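Local coordinates for uncharacterized protein (Nostoc punctiforme, PDB 2R3S) that probably transfers a methyl group from S-adenosylmethionine to a hydroxyl oxygen of a substrate, and probably works as a dimer, at the interface of chains A and B. Numbering follows the deposited sequence. Chains: chain A/B, uncharacterized protein.

Contact 1: the interface of chains A and B. Residues chain A 10, 14; chain B 23, 27, 95, 97-98, 101.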
loop_
_atom_site.group_PDB
_atom_site.type_symbol
_atom_site.label_atom_id
_atom_site.label_comp_id
_atom_site.label_asym_id
_atom_site.label_seq_id
_atom_site.Cartn_x
_atom_site.Cartn_y
_atom_site.Cartn_z
ATOM N N PHE A 10 4.622 8.733 7.549
ATOM C CA PHE A 10 4.380 9.326 6.242
ATOM C C PHE A 10 5.050 8.503 5.139
ATOM O O PHE A 10 4.400 8.113 4.194
ATOM C CB PHE A 10 4.884 10.757 6.186
ATOM C CG PHE A 10 4.780 11.374 4.827
ATOM C CD1 PHE A 10 3.559 11.444 4.174
ATOM C CD2 PHE A 10 5.891 11.905 4.201
ATOM C CE1 PHE A 10 3.460 12.005 2.932
ATOM C CE2 PHE A 10 5.784 12.484 2.963
ATOM C CZ PHE A 10 4.584 12.543 2.322
ATOM N N VAL A 14 3.394 6.374 2.279
ATOM C CA VAL A 14 3.575 6.698 0.860
ATOM C C VAL A 14 3.955 5.439 0.086
ATOM O O VAL A 14 3.365 5.162 -0.958
ATOM C CB VAL A 14 4.593 7.846 0.638
ATOM C CG1 VAL A 14 4.910 8.048 -0.880
ATOM C CG2 VAL A 14 4.044 9.136 1.232
ATOM N N ILE B 23 -2.942 8.821 1.629
ATOM C CA ILE B 23 -1.961 9.856 1.976
ATOM C C ILE B 23 -1.671 10.749 0.770
ATOM O O ILE B 23 -1.402 11.932 0.924
ATOM C CB ILE B 23 -0.640 9.272 2.562
ATOM C CG1 ILE B 23 0.171 10.365 3.248
ATOM C CG2 ILE B 23 0.194 8.557 1.474
ATOM C CD1 ILE B 23 -0.565 11.064 4.423
ATOM N N VAL B 27 -2.348 14.894 1.042
ATOM C CA VAL B 27 -1.305 15.851 0.701
ATOM C C VAL B 27 -1.755 16.742 -0.466
ATOM O O VAL B 27 -1.676 17.988 -0.391
ATOM C CB VAL B 27 0.046 15.165 0.395
ATOM C CG1 VAL B 27 1.064 16.201 -0.162
ATOM C CG2 VAL B 27 0.581 14.494 1.638
ATOM N N GLY B 95 5.924 16.958 2.696
ATOM C CA GLY B 95 4.812 16.313 1.984
ATOM C C GLY B 95 4.984 16.240 0.485
ATOM O O GLY B 95 4.512 15.311 -0.158
ATOM N N ALA B 97 7.366 15.439 -1.235
ATOM C CA ALA B 97 8.128 14.234 -1.605
ATOM C C ALA B 97 7.359 13.261 -2.501
ATOM O O ALA B 97 7.987 12.511 -3.241
ATOM C CB ALA B 97 8.599 13.498 -0.352
ATOM N N ILE B 98 6.027 13.251 -2.415
ATOM C CA ILE B 98 5.193 12.375 -3.258
ATOM C C ILE B 98 5.297 12.705 -4.767
ATOM O O ILE B 98 5.030 11.851 -5.590
ATOM C CB ILE B 98 3.693 12.360 -2.839
ATOM C CG1 ILE B 98 3.033 13.741 -3.048
ATOM C CG2 ILE B 98 3.538 11.865 -1.405
ATOM C CD1 ILE B 98 1.536 13.718 -2.944
ATOM N N LEU B 101 8.139 10.187 -5.158
ATOM C CA LEU B 101 7.853 8.849 -4.638
ATOM C C LEU B 101 6.613 8.166 -5.251
ATOM O O LEU B 101 6.600 6.946 -5.418
ATOM C CB LEU B 101 7.730 8.901 -3.107
ATOM C CG LEU B 101 9.024 9.279 -2.349
ATOM C CD1 LEU B 101 8.687 9.457 -0.846
ATOM C CD2 LEU B 101 10.111 8.229 -2.589
#
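The ring of A:Phe10 enters a pocket on chain B lined by B:Ile23, B:Val27, B:Gly95 and B:Ile98. This is part of the dimerisation region typical of plant-type O-methyltransferases, in which the N-terminal helices of two subunits interlock. The CG1 methylene of B:Ile23 meets the CD1/CE1 edge of the ring, with CD1 at 3.7 Å. CE1 also reaches the CG2 methyl of B:Val27 at 4.0 Å. B:Gly95 CA lies 3.8 Å from CZ, off the ring plane and somewhat beyond that corner. The lack of a side chain there probably lets the ring come this close. The CG2 methyl of B:Ile98 lies 3.9 Å from the same CZ. An alanine at A:Phe10 is likely to open a gap between B:Ile23 and B:Gly95 and to deprive B:Val27 of its partner from chain A.

A:Val14 stands one helical turn further along helix 8-14. Its two methyls divide the work. CG1 packs on CB of B:Leu101 at 3.7 Å. CG2 faces the CG2 methyls of both B:Ile98 and B:Ile23. This CG2 also lies over one face of the A:Phe10 ring, towards the rim and on the side opposite B:Gly95 CA, and so supports it from within chain A. The A:Phe10 side chain swings away from its own backbone N (chi1 174°), which carries the ring across to helix 17-29 of chain B.

Contact 2: the interface of chains A and B. Residues chain A 101, 106-107, 110, 289-290; chain B 17-18.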
loop_
_atom_site.group_PDB
_atom_site.type_symbol
_atom_site.label_atom_id
_atom_site.label_comp_id
_atom_site.label_asym_id
_atom_site.label_seq_id
_atom_site.Cartn_x
_atom_site.Cartn_y
_atom_site.Cartn_z
ATOM N N LEU A 101 -9.487 -8.835 -4.691
ATOM C CA LEU A 101 -8.992 -7.702 -3.908
ATOM C C LEU A 101 -8.007 -6.824 -4.671
ATOM O O LEU A 101 -7.960 -5.618 -4.452
ATOM C CB LEU A 101 -8.392 -8.161 -2.580
ATOM C CG LEU A 101 -9.361 -8.752 -1.557
ATOM C CD1 LEU A 101 -8.535 -9.349 -0.442
ATOM C CD2 LEU A 101 -10.331 -7.676 -1.027
ATOM N N ILE A 106 -11.437 -3.141 -8.810
ATOM C CA ILE A 106 -11.452 -2.601 -7.439
ATOM C C ILE A 106 -10.350 -1.545 -7.245
ATOM O O ILE A 106 -10.635 -0.444 -6.799
ATOM C CB ILE A 106 -11.318 -3.733 -6.399
ATOM C CG1 ILE A 106 -12.555 -4.637 -6.454
ATOM C CG2 ILE A 106 -11.161 -3.158 -4.993
ATOM C CD1 ILE A 106 -13.907 -3.835 -6.243
ATOM N N THR A 107 -9.104 -1.871 -7.601
ATOM C CA THR A 107 -7.954 -0.995 -7.323
ATOM C C THR A 107 -7.954 0.334 -8.103
ATOM O O THR A 107 -7.392 1.318 -7.628
ATOM C CB THR A 107 -6.576 -1.706 -7.564
ATOM O OG1 THR A 107 -6.404 -1.950 -8.957
ATOM C CG2 THR A 107 -6.442 -3.033 -6.785
ATOM N N PHE A 110 -8.966 3.601 -6.425
ATOM C CA PHE A 110 -7.932 4.225 -5.608
ATOM C C PHE A 110 -6.844 4.916 -6.414
ATOM O O PHE A 110 -6.016 5.591 -5.843
ATOM C CB PHE A 110 -7.317 3.162 -4.708
ATOM C CG PHE A 110 -8.231 2.712 -3.642
ATOM C CD1 PHE A 110 -9.095 1.657 -3.855
ATOM C CD2 PHE A 110 -8.232 3.342 -2.416
ATOM C CE1 PHE A 110 -9.947 1.249 -2.857
ATOM C CE2 PHE A 110 -9.088 2.929 -1.414
ATOM C CZ PHE A 110 -9.945 1.893 -1.643
ATOM N N LEU A 289 -13.636 3.947 3.312
ATOM C CA LEU A 289 -12.801 4.435 2.233
ATOM C C LEU A 289 -13.007 3.557 0.993
ATOM O O LEU A 289 -13.064 4.079 -0.105
ATOM C CB LEU A 289 -11.320 4.489 2.619
ATOM C CG LEU A 289 -10.403 5.396 1.792
ATOM C CD1 LEU A 289 -10.611 6.852 2.117
ATOM C CD2 LEU A 289 -8.901 5.017 1.937
ATOM N N VAL A 290 -13.141 2.246 1.183
ATOM C CA VAL A 290 -13.451 1.355 0.089
ATOM C C VAL A 290 -14.763 1.767 -0.609
ATOM O O VAL A 290 -14.822 1.852 -1.847
ATOM C CB VAL A 290 -13.474 -0.120 0.553
ATOM C CG1 VAL A 290 -13.822 -1.035 -0.581
ATOM C CG2 VAL A 290 -12.105 -0.501 1.129
ATOM N N TYR B 17 -1.966 -0.756 -0.564
ATOM C CA TYR B 17 -1.947 0.258 -1.624
ATOM C C TYR B 17 -2.963 1.362 -1.307
ATOM O O TYR B 17 -2.799 2.511 -1.713
ATOM C CB TYR B 17 -2.241 -0.359 -3.012
ATOM C CG TYR B 17 -3.688 -0.802 -3.178
ATOM C CD1 TYR B 17 -4.106 -2.060 -2.767
ATOM C CD2 TYR B 17 -4.643 0.067 -3.716
ATOM C CE1 TYR B 17 -5.434 -2.434 -2.867
ATOM C CE2 TYR B 17 -5.959 -0.301 -3.829
ATOM C CZ TYR B 17 -6.358 -1.546 -3.397
ATOM O OH TYR B 17 -7.686 -1.883 -3.494
ATOM N N GLN B 18 -4.029 1.001 -0.602
ATOM C CA GLN B 18 -5.039 1.966 -0.239
ATOM C C GLN B 18 -4.494 3.084 0.663
ATOM O O GLN B 18 -4.955 4.190 0.580
ATOM C CB GLN B 18 -6.213 1.255 0.415
ATOM C CG GLN B 18 -6.920 0.235 -0.501
ATOM C CD GLN B 18 -8.076 -0.445 0.192
ATOM O OE1 GLN B 18 -8.219 -0.332 1.394
ATOM N NE2 GLN B 18 -8.898 -1.172 -0.566
HETATM O O HOH W 1 -8.414 -4.166 -2.396
#
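A:Phe110 and B:Tyr17 meet edge to face, with ring planes 87° apart and centroids 5.4 Å from each other. The CE2 edge of the tyrosine points at the phenylalanine ring and lies 3.7 Å from its CD1. B:Gln18 approaches the same phenylalanine quite differently. Its CG sits over the ring face, 3.7 Å from the centroid, in a CH-pi contact. Its amide then stacks on the ring, the two planes only 16° apart, with NE2 3.4 Å from CZ. The glutamine chain is extended beyond CG (chi2 180°), which carries the amide out over the ring rim to the CG2 methyl of A:Val290.

The amide is fixed within chain B as well. NE2 donates to the phenolic OH of B:Tyr17 at 3.2 Å, and that oxygen lies near the amide plane. The bond ties the two chain B side chains together and probably limits rotation of the amide. The same OH shares water 1 with the backbone O of A:Leu101, 2.6 Å from each, giving a bridge between the chains. On the other side from B:Gln18, the CG2 methyl of A:Thr107 packs against CZ of B:Tyr17 at 3.7 Å.

B:Tyr17 and B:Gln18 begin helix 17-29 of the dimerisation region. Chain A receives them between its short helices, 98-101 through 108-110, and helix 282-294 of the methyltransferase domain.

Contact 3: the interface of chains A and B. Residues chain A 288, 292, 298-299; chain B 54, 57-58.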
loop_
_atom_site.group_PDB
_atom_site.type_symbol
_atom_site.label_atom_id
_atom_site.label_comp_id
_atom_site.label_asym_id
_atom_site.label_seq_id
_atom_site.Cartn_x
_atom_site.Cartn_y
_atom_site.Cartn_z
ATOM N N SER A 288 -15.128 2.205 4.971
ATOM C CA SER A 288 -15.779 3.372 4.413
ATOM C C SER A 288 -14.966 4.010 3.247
ATOM O O SER A 288 -15.550 4.517 2.279
ATOM C CB SER A 288 -16.182 4.374 5.516
ATOM O OG SER A 288 -15.168 5.310 5.790
ATOM N N LEU A 292 -16.120 4.758 -0.551
ATOM C CA LEU A 292 -15.900 6.022 -1.255
ATOM C C LEU A 292 -15.260 5.794 -2.616
ATOM O O LEU A 292 -15.638 6.436 -3.617
ATOM C CB LEU A 292 -15.038 6.986 -0.427
ATOM C CG LEU A 292 -14.617 8.323 -1.054
ATOM C CD1 LEU A 292 -15.785 9.306 -1.249
ATOM C CD2 LEU A 292 -13.526 8.964 -0.231
ATOM N N GLY A 298 -22.132 4.655 -1.193
ATOM C CA GLY A 298 -22.041 3.575 -0.204
ATOM C C GLY A 298 -21.263 4.044 1.037
ATOM O O GLY A 298 -20.598 5.066 0.993
ATOM N N ASP A 299 -21.332 3.280 2.125
ATOM C CA ASP A 299 -20.684 3.645 3.396
ATOM C C ASP A 299 -20.611 2.409 4.263
ATOM O O ASP A 299 -21.356 1.449 4.042
ATOM C CB ASP A 299 -21.522 4.720 4.104
ATOM C CG ASP A 299 -20.715 5.621 5.061
ATOM O OD1 ASP A 299 -19.540 5.357 5.399
ATOM O OD2 ASP A 299 -21.313 6.625 5.465
ATOM N N ARG B 54 -18.689 14.445 2.794
ATOM C CA ARG B 54 -18.576 13.013 3.104
ATOM C C ARG B 54 -17.217 12.462 2.686
ATOM O O ARG B 54 -16.654 11.649 3.381
ATOM C CB ARG B 54 -19.726 12.186 2.514
ATOM C CG ARG B 54 -19.714 12.043 1.019
ATOM C CD ARG B 54 -21.051 11.495 0.505
ATOM N NE ARG B 54 -21.339 10.188 1.101
ATOM C CZ ARG B 54 -20.859 9.023 0.672
ATOM N NH1 ARG B 54 -20.080 8.931 -0.409
ATOM N NH2 ARG B 54 -21.207 7.922 1.310
ATOM N N ARG B 57 -14.788 13.514 5.449
ATOM C CA ARG B 57 -15.029 12.738 6.652
ATOM C C ARG B 57 -14.449 11.331 6.509
ATOM O O ARG B 57 -13.802 10.830 7.404
ATOM C CB ARG B 57 -16.536 12.677 6.926
ATOM C CG ARG B 57 -16.943 11.815 8.125
ATOM C CD ARG B 57 -17.205 10.350 7.761
ATOM N NE ARG B 57 -18.461 10.234 7.032
ATOM C CZ ARG B 57 -18.987 9.097 6.591
ATOM N NH1 ARG B 57 -18.369 7.942 6.797
ATOM N NH2 ARG B 57 -20.141 9.130 5.930
HETATM N N MSE B 58 -14.708 10.692 5.372
HETATM C CA MSE B 58 -14.276 9.325 5.162
HETATM C C MSE B 58 -12.765 9.214 5.100
HETATM O O MSE B 58 -12.200 8.267 5.672
HETATM C CB MSE B 58 -14.944 8.737 3.915
HETATM C CG MSE B 58 -16.459 8.673 4.079
HETATM SE SE MSE B 58 -17.504 8.628 2.405
HETATM C CE MSE B 58 -17.751 6.718 2.228
HETATM O O HOH W 2 -19.445 6.247 -1.420
HETATM O O HOH W 3 -15.935 7.197 8.109
HETATM O O HOH W 4 -12.666 5.189 6.515
#
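The backbone O of A:Gly298 is held by B:Arg54 directly and through a water. NH2 of the arginine donates to it at 2.9 Å. The oxygen lies in the guanidinium plane, but the nitrogen stands 45° above the carbonyl plane. Water 2 links the same oxygen to NH1 of B:Arg54. Here helix 53-65 of chain B, in the dimerisation region, meets helix 282-294 and the loop at 298-299 of chain A's methyltransferase region.

B:Arg57 meets A:Asp299 end-on in a two-pronged salt bridge. NH2 binds OD2 at 2.8 Å, on the syn side but tilted out of the carboxylate plane. NH1 uses the syn lone pair of OD1 at 3.2 Å. Bends at chi2 and chi3 (-90° and -73°) turn the chain so that its guanidinium faces the carboxylate. NH1 also holds water 3, which reaches OG of A:Ser288.

Selenomethionine B:Met58 sits beside both arginines. SE lies over one face of the B:Arg54 guanidinium and CG over one face of B:Arg57, each towards the rim, which should help keep both in place. Its CE methyl packs on CB of A:Leu292 at 3.8 Å. The hydroxyl OG of A:Ser288 lies 2.6 Å from water 4, itself 3.2 Å from the backbone O of B:Met58.

Contact 2 lies about 17 Å from contact 1 and 13 Å from contact 3, while contacts 1 and 3 are about 22 Å apart, all between C-alpha centres. Helix 17-29 of chain B serves contacts 1 and 2. Helix 282-294 of chain A joins contacts 2 and 3. Residue 101 acts in contact 1 from chain B and in contact 2 from chain A. The character changes from apolar at contact 1 to charged at contact 3, and the two-fold repeats each contact. The methyltransferase region of one chain touches the dimerisation region of the other, consistent with this family's intertwined dimer, so the deposited pair is probably biological.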